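PDB 1L1L: ribonucleoside triphosphate reductase from Lactobacillus leichmannii, which reduces ribonucleoside triphosphates to 2'-deoxyribonucleoside triphosphates as a monomeric, allosterically regulated class II enzyme that depends on coenzyme B12. Local coordinates for residues T652-E657 / L678-G683; P365-I370 / Q660-L665; D131-P136 / P454-I459. One frame throughout, in Å; residues are numbered along the deposited sequence.

How the contacts relate
Contacts 1 and 2 adjoin, with centres about 13 Å apart, in the beta-alpha-beta unit formed by strand 650-653, helix 661-667 and strand 674-679. Contact 1 joins its two strands, whereas contact 2 lays its helix against helix 363-373; F653, I370 and V661 pack together where the two meet. Contact 3 lies apart, its centre 44 Å from that of contact 1 and 41 Å from that of contact 2, and clasps a loop at 131-136 to the start of helix 458-467. Contact 3 closes before contact 1 opens but interleaves with contact 2; contact 1 is local within its unit, whereas contacts 2 and 3 each join segments about 300 residues apart.

Contact 1. Residues T652-E657 / L678-G683; sequences TFQDSE and LPYFGG
T652 and F653 run parallel to L678 and P679 as neighbouring strand ends, and the packing is closest around F653. F653 N makes a weak hydrogen bond to L678 O (3.4 Å). Its carbonyl O receives the N-H of Y680 at a modelled N to O distance of 2.5 Å, so short that the exact value is doubtful. Beside these bonds T652 CA sits 3.1 Å from L678 O in a CA-H...O contact. On the buried side the F653 ring, its CG held between the backbone N and the carbonyl carbon (chi1 57°), lies alongside P679. P679 CA stands over one face, 4.0 Å from the ring centroid and only 16° off the normal, a CH-pi contact, while F653 CZ touches P679 CG.

The side nearer solvent is looser and mixed in character. The bent side chain of Q654 brings its amide over one face of the Y680 ring, NE2 to CG 3.3 Å, with the two planes 45° apart. T652 approaches the same ring at its edge, OG1 lying 3.8 Å from Y680 CD2. L678 is exposed, and the chain leaves the strand after P679, so Y680 already belongs to the following loop. T652 O is bonded in turn by Q631. Two parallel strands joined through helix 661-667 are the hallmark of a beta-alpha-beta unit, with strand 650-653 here outermost in its mixed sheet.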
ATOM      1  N   THR A 652      14.062  -6.504 -11.498  1.00 31.48           N
ATOM      2  CA  THR A 652      13.930  -6.324 -12.937  1.00 32.59           C
ATOM      3  C   THR A 652      15.117  -6.971 -13.647  1.00 33.82           C
ATOM      4  O   THR A 652      16.259  -6.900 -13.178  1.00 33.62           O
ATOM      5  CB  THR A 652      13.877  -4.826 -13.310  1.00 32.66           C
ATOM      6  OG1 THR A 652      15.025  -4.162 -12.770  1.00 33.17           O
ATOM      7  CG2 THR A 652      12.617  -4.180 -12.751  1.00 32.39           C
ATOM      8  N   PHE A 653      14.844  -7.600 -14.784  1.00 34.02           N
ATOM      9  CA  PHE A 653      15.883  -8.282 -15.532  1.00 35.30           C
ATOM     10  C   PHE A 653      15.714  -8.069 -17.032  1.00 36.15           C
ATOM     11  O   PHE A 653      14.618  -7.769 -17.501  1.00 35.36           O
ATOM     12  CB  PHE A 653      15.839  -9.783 -15.206  1.00 33.53           C
ATOM     13  CG  PHE A 653      14.502 -10.428 -15.485  1.00 33.24           C
ATOM     14  CD1 PHE A 653      14.268 -11.091 -16.691  1.00 32.95           C
ATOM     15  CD2 PHE A 653      13.470 -10.349 -14.553  1.00 32.00           C
ATOM     16  CE1 PHE A 653      13.027 -11.664 -16.961  1.00 32.60           C
ATOM     17  CE2 PHE A 653      12.226 -10.913 -14.810  1.00 31.92           C
ATOM     18  CZ  PHE A 653      11.999 -11.574 -16.017  1.00 33.69           C
ATOM     19  N   GLN A 654      16.810  -8.212 -17.772  1.00 37.82           N
ATOM     20  CA  GLN A 654      16.786  -8.072 -19.224  1.00 40.05           C
ATOM     21  C   GLN A 654      16.367  -9.439 -19.766  1.00 40.89           C
ATOM     22  O   GLN A 654      16.497 -10.446 -19.076  1.00 40.12           O
ATOM     23  CB  GLN A 654      18.180  -7.733 -19.764  1.00 41.37           C
ATOM     24  CG  GLN A 654      18.929  -6.630 -19.022  1.00 43.86           C
ATOM     25  CD  GLN A 654      18.245  -5.276 -19.103  1.00 45.68           C
ATOM     26  OE1 GLN A 654      17.842  -4.833 -20.181  1.00 46.25           O
ATOM     27  NE2 GLN A 654      18.123  -4.603 -17.960  1.00 46.53           N
ATOM     28  N   ASP A 655      15.868  -9.488 -20.993  1.00 42.30           N
ATOM     29  CA  ASP A 655      15.465 -10.773 -21.554  1.00 44.23           C
ATOM     30  C   ASP A 655      16.654 -11.729 -21.614  1.00 44.07           C
ATOM     31  O   ASP A 655      16.487 -12.944 -21.526  1.00 44.46           O
ATOM     32  CB  ASP A 655      14.870 -10.590 -22.949  1.00 46.24           C
ATOM     33  CG  ASP A 655      15.419  -9.375 -23.657  1.00 48.29           C
ATOM     34  OD1 ASP A 655      16.664  -9.223 -23.714  1.00 49.99           O
ATOM     35  OD2 ASP A 655      14.598  -8.574 -24.159  1.00 49.78           O
ATOM     36  N   SER A 656      17.853 -11.172 -21.757  1.00 43.81           N
ATOM     37  CA  SER A 656      19.065 -11.978 -21.821  1.00 43.73           C
ATOM     38  C   SER A 656      19.391 -12.581 -20.453  1.00 43.36           C
ATOM     39  O   SER A 656      20.361 -13.328 -20.311  1.00 44.20           O
ATOM     40  CB  SER A 656      20.239 -11.126 -22.303  1.00 43.58           C
ATOM     41  OG  SER A 656      20.530 -10.091 -21.377  1.00 45.17           O
ATOM     42  N   GLU A 657      18.585 -12.247 -19.448  1.00 42.00           N
ATOM     43  CA  GLU A 657      18.781 -12.773 -18.098  1.00 40.43           C
ATOM     44  C   GLU A 657      17.658 -13.725 -17.707  1.00 39.96           C
ATOM     45  O   GLU A 657      17.724 -14.386 -16.668  1.00 39.84           O
ATOM     46  CB  GLU A 657      18.838 -11.632 -17.076  1.00 40.58           C
ATOM     47  CG  GLU A 657      20.057 -10.743 -17.188  1.00 39.09           C
ATOM     48  CD  GLU A 657      20.057  -9.629 -16.154  1.00 39.13           C
ATOM     49  OE1 GLU A 657      19.107  -8.822 -16.166  1.00 37.18           O
ATOM     50  OE2 GLU A 657      21.006  -9.567 -15.336  1.00 39.00           O
ATOM     51  N   LEU A 678      10.046  -8.655 -12.660  1.00 30.62           N
ATOM     52  CA  LEU A 678       9.417  -8.007 -13.802  1.00 31.55           C
ATOM     53  C   LEU A 678      10.419  -7.796 -14.931  1.00 32.99           C
ATOM     54  O   LEU A 678      11.508  -7.253 -14.723  1.00 32.43           O
ATOM     55  CB  LEU A 678       8.819  -6.653 -13.382  1.00 31.30           C
ATOM     56  CG  LEU A 678       7.883  -6.004 -14.403  1.00 32.13           C
ATOM     57  CD1 LEU A 678       6.654  -6.888 -14.581  1.00 31.14           C
ATOM     58  CD2 LEU A 678       7.471  -4.614 -13.940  1.00 32.87           C
ATOM     59  N   PRO A 679      10.072  -8.237 -16.148  1.00 34.48           N
ATOM     60  CA  PRO A 679      11.013  -8.044 -17.253  1.00 36.43           C
ATOM     61  C   PRO A 679      11.363  -6.563 -17.375  1.00 38.88           C
ATOM     62  O   PRO A 679      10.466  -5.724 -17.489  1.00 39.30           O
ATOM     63  CB  PRO A 679      10.228  -8.539 -18.464  1.00 35.60           C
ATOM     64  CG  PRO A 679       9.354  -9.587 -17.889  1.00 35.29           C
ATOM     65  CD  PRO A 679       8.875  -8.969 -16.594  1.00 34.85           C
ATOM     66  N   TYR A 680      12.652  -6.241 -17.332  1.00 40.64           N
ATOM     67  CA  TYR A 680      13.075  -4.853 -17.466  1.00 43.57           C
ATOM     68  C   TYR A 680      12.572  -4.357 -18.812  1.00 45.65           C
ATOM     69  O   TYR A 680      13.231  -4.523 -19.837  1.00 45.42           O
ATOM     70  CB  TYR A 680      14.602  -4.734 -17.403  1.00 43.52           C
ATOM     71  CG  TYR A 680      15.104  -3.299 -17.417  1.00 44.36           C
ATOM     72  CD1 TYR A 680      15.363  -2.638 -18.619  1.00 44.68           C
ATOM     73  CD2 TYR A 680      15.291  -2.594 -16.227  1.00 44.40           C
ATOM     74  CE1 TYR A 680      15.799  -1.305 -18.639  1.00 45.45           C
ATOM     75  CE2 TYR A 680      15.724  -1.258 -16.232  1.00 45.52           C
ATOM     76  CZ  TYR A 680      15.975  -0.624 -17.443  1.00 45.39           C
ATOM     77  OH  TYR A 680      16.399   0.685 -17.460  1.00 45.94           O
ATOM     78  N   PHE A 681      11.387  -3.759 -18.806  1.00 48.32           N
ATOM     79  CA  PHE A 681      10.794  -3.250 -20.030  1.00 50.62           C
ATOM     80  C   PHE A 681      11.431  -1.920 -20.430  1.00 51.91           C
ATOM     81  O   PHE A 681      12.631  -1.703 -20.220  1.00 52.02           O
ATOM     82  CB  PHE A 681       9.285  -3.087 -19.850  1.00 51.12           C
ATOM     83  N   GLY A 682      10.623  -1.038 -21.013  1.00 52.81           N
ATOM     84  CA  GLY A 682      11.125   0.254 -21.446  1.00 53.64           C
ATOM     85  C   GLY A 682      10.946   0.459 -22.939  1.00 53.96           C
ATOM     86  O   GLY A 682      10.185   1.329 -23.365  1.00 54.01           O
ATOM     87  N   GLY A 683      11.655  -0.343 -23.731  1.00 53.76           N
ATOM     88  CA  GLY A 683      11.558  -0.241 -25.177  1.00 53.38           C
ATOM     89  C   GLY A 683      12.122   1.060 -25.708  1.00 52.71           C
ATOM     90  O   GLY A 683      13.214   1.086 -26.280  1.00 53.78           O
TER

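Contact 2. Residues P365-I370 / Q660-L665; sequences PIAAGI and QVESLL
A367 and E662 mark the closest backbone approach, CA to CA 5.2 Å, of two helical segments whose axes come within 9.2 Å and run at 126° to each other. Both are crossover helices of beta-alpha-beta units: helix 363-373 links strands 350-356 and 377-380, and helix 661-667 links strands 650-653 and 674-679. These strands belong to one mixed sheet, in keeping with the alpha-beta barrel of this enzyme, and I370 and V661 both touch L677 of that sheet while I366 and L665 both touch I378.

The small side chain of A367 permits the near approach, its CB meeting E662 CB at 3.7 Å. E662 contributes only the aliphatic beginning of its chain here; bent at chi2, it turns its carboxylate to R666, with which OE2 forms a salt bridge, and it also lies against Y363 and Q364. V661 sits on the more deeply buried flank. Its CG1 branch, trans to the backbone N (chi1 179°), reaches across to A367 CB at 4.1 Å and simultaneously to the CG2 methyl of I370, whose side chain it crosses at a slant. The interface between these segments is thus wholly apolar, and it depends on methyl and methylene groups meeting at ordinary packing distances.

On the sheet-facing side, I370 and L665 extend toward each other. The isoleucine chain is extended at its second torsion (chi2 171°), which carries its delta methyl out from the helix. I366 approaches the same leucine more distantly with its CG2, 4.4 Å from L665 CD1. The firmer meeting is tip to tip, where I370 CD1 and L665 CD1 come within 4.0 Å.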
ATOM      1  N   PRO A 365       7.588 -23.773 -14.415  1.00 34.61           N
ATOM      2  CA  PRO A 365       6.455 -23.060 -15.013  1.00 34.40           C
ATOM      3  C   PRO A 365       6.292 -21.638 -14.455  1.00 33.36           C
ATOM      4  O   PRO A 365       5.861 -20.727 -15.159  1.00 33.54           O
ATOM      5  CB  PRO A 365       5.275 -23.977 -14.696  1.00 34.43           C
ATOM      6  CG  PRO A 365       5.670 -24.592 -13.392  1.00 35.09           C
ATOM      7  CD  PRO A 365       7.131 -24.906 -13.591  1.00 34.65           C
ATOM      8  N   ILE A 366       6.649 -21.447 -13.191  1.00 32.38           N
ATOM      9  CA  ILE A 366       6.552 -20.126 -12.577  1.00 31.18           C
ATOM     10  C   ILE A 366       7.470 -19.152 -13.308  1.00 30.91           C
ATOM     11  O   ILE A 366       7.098 -18.009 -13.590  1.00 30.74           O
ATOM     12  CB  ILE A 366       6.941 -20.192 -11.083  1.00 31.48           C
ATOM     13  CG1 ILE A 366       5.839 -20.918 -10.308  1.00 31.59           C
ATOM     14  CG2 ILE A 366       7.181 -18.779 -10.526  1.00 31.43           C
ATOM     15  CD1 ILE A 366       6.168 -21.174  -8.853  1.00 33.07           C
ATOM     16  N   ALA A 367       8.673 -19.617 -13.617  1.00 31.03           N
ATOM     17  CA  ALA A 367       9.657 -18.805 -14.318  1.00 31.12           C
ATOM     18  C   ALA A 367       9.167 -18.464 -15.717  1.00 31.07           C
ATOM     19  O   ALA A 367       9.418 -17.369 -16.215  1.00 31.67           O
ATOM     20  CB  ALA A 367      10.989 -19.546 -14.397  1.00 32.21           C
ATOM     21  N   ALA A 368       8.469 -19.402 -16.352  1.00 30.83           N
ATOM     22  CA  ALA A 368       7.959 -19.170 -17.701  1.00 30.09           C
ATOM     23  C   ALA A 368       6.938 -18.037 -17.649  1.00 29.56           C
ATOM     24  O   ALA A 368       6.947 -17.137 -18.497  1.00 30.48           O
ATOM     25  CB  ALA A 368       7.316 -20.448 -18.256  1.00 30.70           C
ATOM     26  N   GLY A 369       6.062 -18.081 -16.649  1.00 29.43           N
ATOM     27  CA  GLY A 369       5.065 -17.031 -16.497  1.00 28.67           C
ATOM     28  C   GLY A 369       5.738 -15.680 -16.274  1.00 28.58           C
ATOM     29  O   GLY A 369       5.432 -14.696 -16.946  1.00 27.56           O
ATOM     30  N   ILE A 370       6.682 -15.647 -15.336  1.00 29.08           N
ATOM     31  CA  ILE A 370       7.392 -14.420 -14.998  1.00 29.38           C
ATOM     32  C   ILE A 370       8.080 -13.793 -16.205  1.00 29.70           C
ATOM     33  O   ILE A 370       8.053 -12.576 -16.376  1.00 28.78           O
ATOM     34  CB  ILE A 370       8.431 -14.687 -13.873  1.00 29.48           C
ATOM     35  CG1 ILE A 370       7.704 -15.005 -12.565  1.00 29.93           C
ATOM     36  CG2 ILE A 370       9.349 -13.484 -13.701  1.00 29.71           C
ATOM     37  CD1 ILE A 370       8.625 -15.486 -11.450  1.00 30.27           C
ATOM     38  N   GLN A 660      18.016 -17.009 -16.105  1.00 37.89           N
ATOM     39  CA  GLN A 660      18.471 -17.104 -14.728  1.00 35.87           C
ATOM     40  C   GLN A 660      17.369 -17.049 -13.681  1.00 34.44           C
ATOM     41  O   GLN A 660      17.616 -17.342 -12.520  1.00 34.01           O
ATOM     42  CB  GLN A 660      19.470 -15.989 -14.434  1.00 35.51           C
ATOM     43  CG  GLN A 660      20.742 -16.035 -15.246  1.00 35.05           C
ATOM     44  CD  GLN A 660      21.627 -14.844 -14.944  1.00 35.39           C
ATOM     45  OE1 GLN A 660      21.963 -14.588 -13.792  1.00 35.41           O
ATOM     46  NE2 GLN A 660      22.003 -14.107 -15.980  1.00 36.11           N
ATOM     47  N   VAL A 661      16.161 -16.674 -14.088  1.00 33.74           N
ATOM     48  CA  VAL A 661      15.040 -16.562 -13.158  1.00 32.69           C
ATOM     49  C   VAL A 661      14.742 -17.824 -12.344  1.00 32.48           C
ATOM     50  O   VAL A 661      14.646 -17.762 -11.115  1.00 31.45           O
ATOM     51  CB  VAL A 661      13.744 -16.125 -13.900  1.00 32.72           C
ATOM     52  CG1 VAL A 661      12.575 -16.044 -12.921  1.00 31.59           C
ATOM     53  CG2 VAL A 661      13.969 -14.777 -14.578  1.00 32.47           C
ATOM     54  N   GLU A 662      14.592 -18.963 -13.015  1.00 32.02           N
ATOM     55  CA  GLU A 662      14.289 -20.203 -12.307  1.00 32.62           C
ATOM     56  C   GLU A 662      15.428 -20.573 -11.364  1.00 31.45           C
ATOM     57  O   GLU A 662      15.192 -21.001 -10.239  1.00 30.61           O
ATOM     58  CB  GLU A 662      14.059 -21.363 -13.289  1.00 34.69           C
ATOM     59  CG  GLU A 662      13.275 -22.520 -12.657  1.00 37.99           C
ATOM     60  CD  GLU A 662      13.663 -23.883 -13.189  1.00 40.38           C
ATOM     61  OE1 GLU A 662      13.619 -24.089 -14.424  1.00 40.59           O
ATOM     62  OE2 GLU A 662      14.005 -24.758 -12.362  1.00 42.69           O
ATOM     63  N   SER A 663      16.657 -20.387 -11.837  1.00 31.28           N
ATOM     64  CA  SER A 663      17.865 -20.704 -11.072  1.00 31.42           C
ATOM     65  C   SER A 663      17.976 -19.903  -9.778  1.00 30.61           C
ATOM     66  O   SER A 663      18.278 -20.449  -8.714  1.00 29.93           O
ATOM     67  CB  SER A 663      19.118 -20.420 -11.913  1.00 33.14           C
ATOM     68  OG  SER A 663      19.025 -20.989 -13.205  1.00 36.90           O
ATOM     69  N   LEU A 664      17.748 -18.598  -9.878  1.00 29.41           N
ATOM     70  CA  LEU A 664      17.841 -17.744  -8.706  1.00 29.72           C
ATOM     71  C   LEU A 664      16.702 -17.990  -7.729  1.00 29.01           C
ATOM     72  O   LEU A 664      16.904 -17.937  -6.518  1.00 29.67           O
ATOM     73  CB  LEU A 664      17.905 -16.272  -9.132  1.00 29.19           C
ATOM     74  CG  LEU A 664      19.270 -15.943  -9.757  1.00 30.13           C
ATOM     75  CD1 LEU A 664      19.191 -14.670 -10.595  1.00 29.79           C
ATOM     76  CD2 LEU A 664      20.309 -15.820  -8.646  1.00 30.78           C
ATOM     77  N   LEU A 665      15.502 -18.256  -8.235  1.00 29.83           N
ATOM     78  CA  LEU A 665      14.387 -18.536  -7.341  1.00 29.19           C
ATOM     79  C   LEU A 665      14.732 -19.784  -6.517  1.00 29.43           C
ATOM     80  O   LEU A 665      14.484 -19.844  -5.305  1.00 26.96           O
ATOM     81  CB  LEU A 665      13.093 -18.769  -8.138  1.00 29.54           C
ATOM     82  CG  LEU A 665      12.476 -17.499  -8.741  1.00 29.53           C
ATOM     83  CD1 LEU A 665      11.409 -17.849  -9.782  1.00 30.05           C
ATOM     84  CD2 LEU A 665      11.895 -16.650  -7.603  1.00 29.72           C
TER

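Contact 3. Residues D131-P136 / P454-I459; sequences DSKIVP and PYDWEI
The indole of W457 is approached obliquely by S132 and I134: S132 OG lies 3.7 Å from W457 CE3, and I134 CD1 touches W457 CZ2 at 4.2 Å. F152 adds an edge-to-face ring contact, and D155 accepts a hydrogen bond from the indole NE1, so the ring is fixed by a polar grip as well as by packing. The side chain of K133 crosses that of D456 at about a right angle. K133 CG comes within 3.6 Å of D456 OD1, yet the bent lysine carries NZ away to 5.1 Å from that oxygen. D456 OD2 instead forms its salt bridge with K159.

Two hydrogen bonds stitch the segments together. K133 N donates to D456 O at 3.1 Å, the donor standing 25° from the carbonyl plane. With its hydroxyl beside its own backbone N (chi1 -53°), S132 receives the N-H of E458 in a nearly straight bond, OG to N 3.0 Å and 171° at the hydrogen. The same OG is also hydrogen-bonded to Y129 O, so two partners grip the hydroxyl. The glutamate side chain rises past D131, its OE2 3.6 Å from D131 N. Nearby, R461 bonds to both D131 O and Y455 O, bridging the two segments from the helix.

I134 also packs on helices 148-158 and 224-236, the latter in the insertion domain, while its buried carbonyl O has no partner in the model. W457 occupies the N-cap position of helix 458-467, and the contact is typical of a helix N-terminus at which the N-H of E458, the first helical residue, is met by a serine hydroxyl from a sequence-distant loop.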
ATOM      1  N   ASP A 131     -18.530  -9.262  16.420  1.00 45.17           N
ATOM      2  CA  ASP A 131     -19.062  -7.974  16.846  1.00 46.26           C
ATOM      3  C   ASP A 131     -18.269  -6.857  16.181  1.00 46.24           C
ATOM      4  O   ASP A 131     -17.303  -6.341  16.742  1.00 46.72           O
ATOM      5  CB  ASP A 131     -18.987  -7.838  18.370  1.00 47.81           C
ATOM      6  CG  ASP A 131     -19.653  -6.566  18.879  1.00 49.34           C
ATOM      7  OD1 ASP A 131     -20.781  -6.265  18.431  1.00 49.94           O
ATOM      8  OD2 ASP A 131     -19.055  -5.873  19.733  1.00 50.99           O
ATOM      9  N   SER A 132     -18.694  -6.493  14.977  1.00 45.38           N
ATOM     10  CA  SER A 132     -18.029  -5.454  14.209  1.00 44.47           C
ATOM     11  C   SER A 132     -19.032  -4.373  13.842  1.00 44.76           C
ATOM     12  O   SER A 132     -20.239  -4.547  14.023  1.00 44.15           O
ATOM     13  CB  SER A 132     -17.433  -6.057  12.933  1.00 43.95           C
ATOM     14  OG  SER A 132     -16.610  -7.177  13.225  1.00 42.19           O
ATOM     15  N   LYS A 133     -18.530  -3.259  13.322  1.00 44.86           N
ATOM     16  CA  LYS A 133     -19.391  -2.152  12.918  1.00 45.39           C
ATOM     17  C   LYS A 133     -20.372  -2.581  11.831  1.00 45.66           C
ATOM     18  O   LYS A 133     -21.511  -2.109  11.789  1.00 45.15           O
ATOM     19  CB  LYS A 133     -18.539  -0.976  12.434  1.00 46.42           C
ATOM     20  CG  LYS A 133     -18.135  -0.004  13.547  1.00 48.25           C
ATOM     21  CD  LYS A 133     -17.592  -0.728  14.777  1.00 49.87           C
ATOM     22  CE  LYS A 133     -17.305   0.248  15.909  1.00 50.84           C
ATOM     23  NZ  LYS A 133     -18.502   1.079  16.235  1.00 51.71           N
ATOM     24  N   ILE A 134     -19.923  -3.474  10.956  1.00 45.12           N
ATOM     25  CA  ILE A 134     -20.763  -3.983   9.879  1.00 45.42           C
ATOM     26  C   ILE A 134     -21.189  -5.419  10.181  1.00 45.20           C
ATOM     27  O   ILE A 134     -20.351  -6.302  10.356  1.00 45.13           O
ATOM     28  CB  ILE A 134     -20.020  -3.969   8.531  1.00 45.23           C
ATOM     29  CG1 ILE A 134     -19.649  -2.534   8.155  1.00 45.14           C
ATOM     30  CG2 ILE A 134     -20.890  -4.599   7.457  1.00 45.55           C
ATOM     31  CD1 ILE A 134     -18.826  -2.421   6.886  1.00 45.45           C
ATOM     32  N   VAL A 135     -22.496  -5.643  10.255  1.00 45.16           N
ATOM     33  CA  VAL A 135     -23.028  -6.975  10.523  1.00 45.13           C
ATOM     34  C   VAL A 135     -24.386  -7.109   9.852  1.00 44.84           C
ATOM     35  O   VAL A 135     -25.325  -6.392  10.189  1.00 44.82           O
ATOM     36  CB  VAL A 135     -23.202  -7.228  12.040  1.00 45.64           C
ATOM     37  CG1 VAL A 135     -23.849  -8.595  12.266  1.00 45.00           C
ATOM     38  CG2 VAL A 135     -21.851  -7.151  12.746  1.00 45.09           C
ATOM     39  N   PRO A 136     -24.505  -8.020   8.875  1.00 44.95           N
ATOM     40  CA  PRO A 136     -25.782  -8.213   8.176  1.00 44.98           C
ATOM     41  C   PRO A 136     -26.919  -8.488   9.164  1.00 45.28           C
ATOM     42  O   PRO A 136     -26.737  -9.211  10.145  1.00 45.41           O
ATOM     43  CB  PRO A 136     -25.494  -9.403   7.267  1.00 45.03           C
ATOM     44  CG  PRO A 136     -24.029  -9.218   6.943  1.00 44.35           C
ATOM     45  CD  PRO A 136     -23.459  -8.889   8.308  1.00 44.58           C
ATOM     46  N   PRO A 454      -8.854   3.234  16.810  1.00 35.96           N
ATOM     47  CA  PRO A 454     -10.118   2.491  16.695  1.00 35.95           C
ATOM     48  C   PRO A 454     -10.163   1.584  15.461  1.00 35.77           C
ATOM     49  O   PRO A 454      -9.854   2.030  14.355  1.00 35.61           O
ATOM     50  CB  PRO A 454     -11.167   3.600  16.598  1.00 35.65           C
ATOM     51  CG  PRO A 454     -10.486   4.811  17.192  1.00 36.46           C
ATOM     52  CD  PRO A 454      -9.094   4.677  16.652  1.00 36.25           C
ATOM     53  N   TYR A 455     -10.534   0.323  15.653  1.00 36.02           N
ATOM     54  CA  TYR A 455     -10.652  -0.621  14.533  1.00 36.32           C
ATOM     55  C   TYR A 455     -12.077  -1.161  14.474  1.00 36.80           C
ATOM     56  O   TYR A 455     -12.624  -1.575  15.492  1.00 37.57           O
ATOM     57  CB  TYR A 455      -9.661  -1.780  14.676  1.00 34.53           C
ATOM     58  CG  TYR A 455      -8.219  -1.384  14.449  1.00 34.94           C
ATOM     59  CD1 TYR A 455      -7.392  -1.050  15.520  1.00 33.71           C
ATOM     60  CD2 TYR A 455      -7.681  -1.317  13.157  1.00 34.10           C
ATOM     61  CE1 TYR A 455      -6.067  -0.663  15.322  1.00 32.89           C
ATOM     62  CE2 TYR A 455      -6.347  -0.926  12.947  1.00 33.64           C
ATOM     63  CZ  TYR A 455      -5.547  -0.599  14.044  1.00 33.97           C
ATOM     64  OH  TYR A 455      -4.231  -0.192  13.877  1.00 31.66           O
ATOM     65  N   ASP A 456     -12.668  -1.171  13.279  1.00 37.20           N
ATOM     66  CA  ASP A 456     -14.049  -1.628  13.100  1.00 37.56           C
ATOM     67  C   ASP A 456     -14.318  -3.133  13.154  1.00 37.37           C
ATOM     68  O   ASP A 456     -15.404  -3.552  13.551  1.00 37.66           O
ATOM     69  CB  ASP A 456     -14.622  -1.095  11.781  1.00 37.68           C
ATOM     70  CG  ASP A 456     -14.628   0.425  11.706  1.00 38.14           C
ATOM     71  OD1 ASP A 456     -14.825   1.097  12.744  1.00 39.20           O
ATOM     72  OD2 ASP A 456     -14.449   0.955  10.598  1.00 38.35           O
ATOM     73  N   TRP A 457     -13.357  -3.951  12.746  1.00 36.99           N
ATOM     74  CA  TRP A 457     -13.574  -5.395  12.745  1.00 36.50           C
ATOM     75  C   TRP A 457     -13.040  -6.120  13.959  1.00 37.72           C
ATOM     76  O   TRP A 457     -11.905  -5.898  14.390  1.00 37.63           O
ATOM     77  CB  TRP A 457     -12.984  -6.022  11.483  1.00 34.67           C
ATOM     78  CG  TRP A 457     -13.622  -5.506  10.258  1.00 33.26           C
ATOM     79  CD1 TRP A 457     -13.345  -4.335   9.624  1.00 32.75           C
ATOM     80  CD2 TRP A 457     -14.695  -6.114   9.534  1.00 33.52           C
ATOM     81  NE1 TRP A 457     -14.179  -4.172   8.548  1.00 33.11           N
ATOM     82  CE2 TRP A 457     -15.018  -5.252   8.469  1.00 33.09           C
ATOM     83  CE3 TRP A 457     -15.418  -7.305   9.684  1.00 33.87           C
ATOM     84  CZ2 TRP A 457     -16.032  -5.540   7.554  1.00 33.74           C
ATOM     85  CZ3 TRP A 457     -16.427  -7.590   8.772  1.00 33.95           C
ATOM     86  CH2 TRP A 457     -16.722  -6.713   7.723  1.00 33.87           C
ATOM     87  N   GLU A 458     -13.862  -7.014  14.497  1.00 38.18           N
ATOM     88  CA  GLU A 458     -13.476  -7.770  15.670  1.00 38.92           C
ATOM     89  C   GLU A 458     -12.185  -8.534  15.450  1.00 38.63           C
ATOM     90  O   GLU A 458     -11.282  -8.490  16.280  1.00 38.18           O
ATOM     91  CB  GLU A 458     -14.569  -8.763  16.057  1.00 40.93           C
ATOM     92  CG  GLU A 458     -14.236  -9.510  17.341  1.00 44.37           C
ATOM     93  CD  GLU A 458     -15.243 -10.586  17.673  1.00 46.64           C
ATOM     94  OE1 GLU A 458     -15.293 -11.601  16.941  1.00 48.03           O
ATOM     95  OE2 GLU A 458     -15.984 -10.413  18.665  1.00 48.38           O
ATOM     96  N   ILE A 459     -12.099  -9.242  14.332  1.00 38.22           N
ATOM     97  CA  ILE A 459     -10.915 -10.033  14.042  1.00 37.54           C
ATOM     98  C   ILE A 459      -9.635  -9.195  14.005  1.00 37.15           C
ATOM     99  O   ILE A 459      -8.566  -9.675  14.380  1.00 36.64           O
ATOM    100  CB  ILE A 459     -11.078 -10.796  12.709  1.00 38.41           C
ATOM    101  CG1 ILE A 459      -9.906 -11.757  12.527  1.00 39.50           C
ATOM    102  CG2 ILE A 459     -11.189  -9.810  11.544  1.00 37.58           C
ATOM    103  CD1 ILE A 459     -10.039 -12.664  11.325  1.00 39.94           C
TER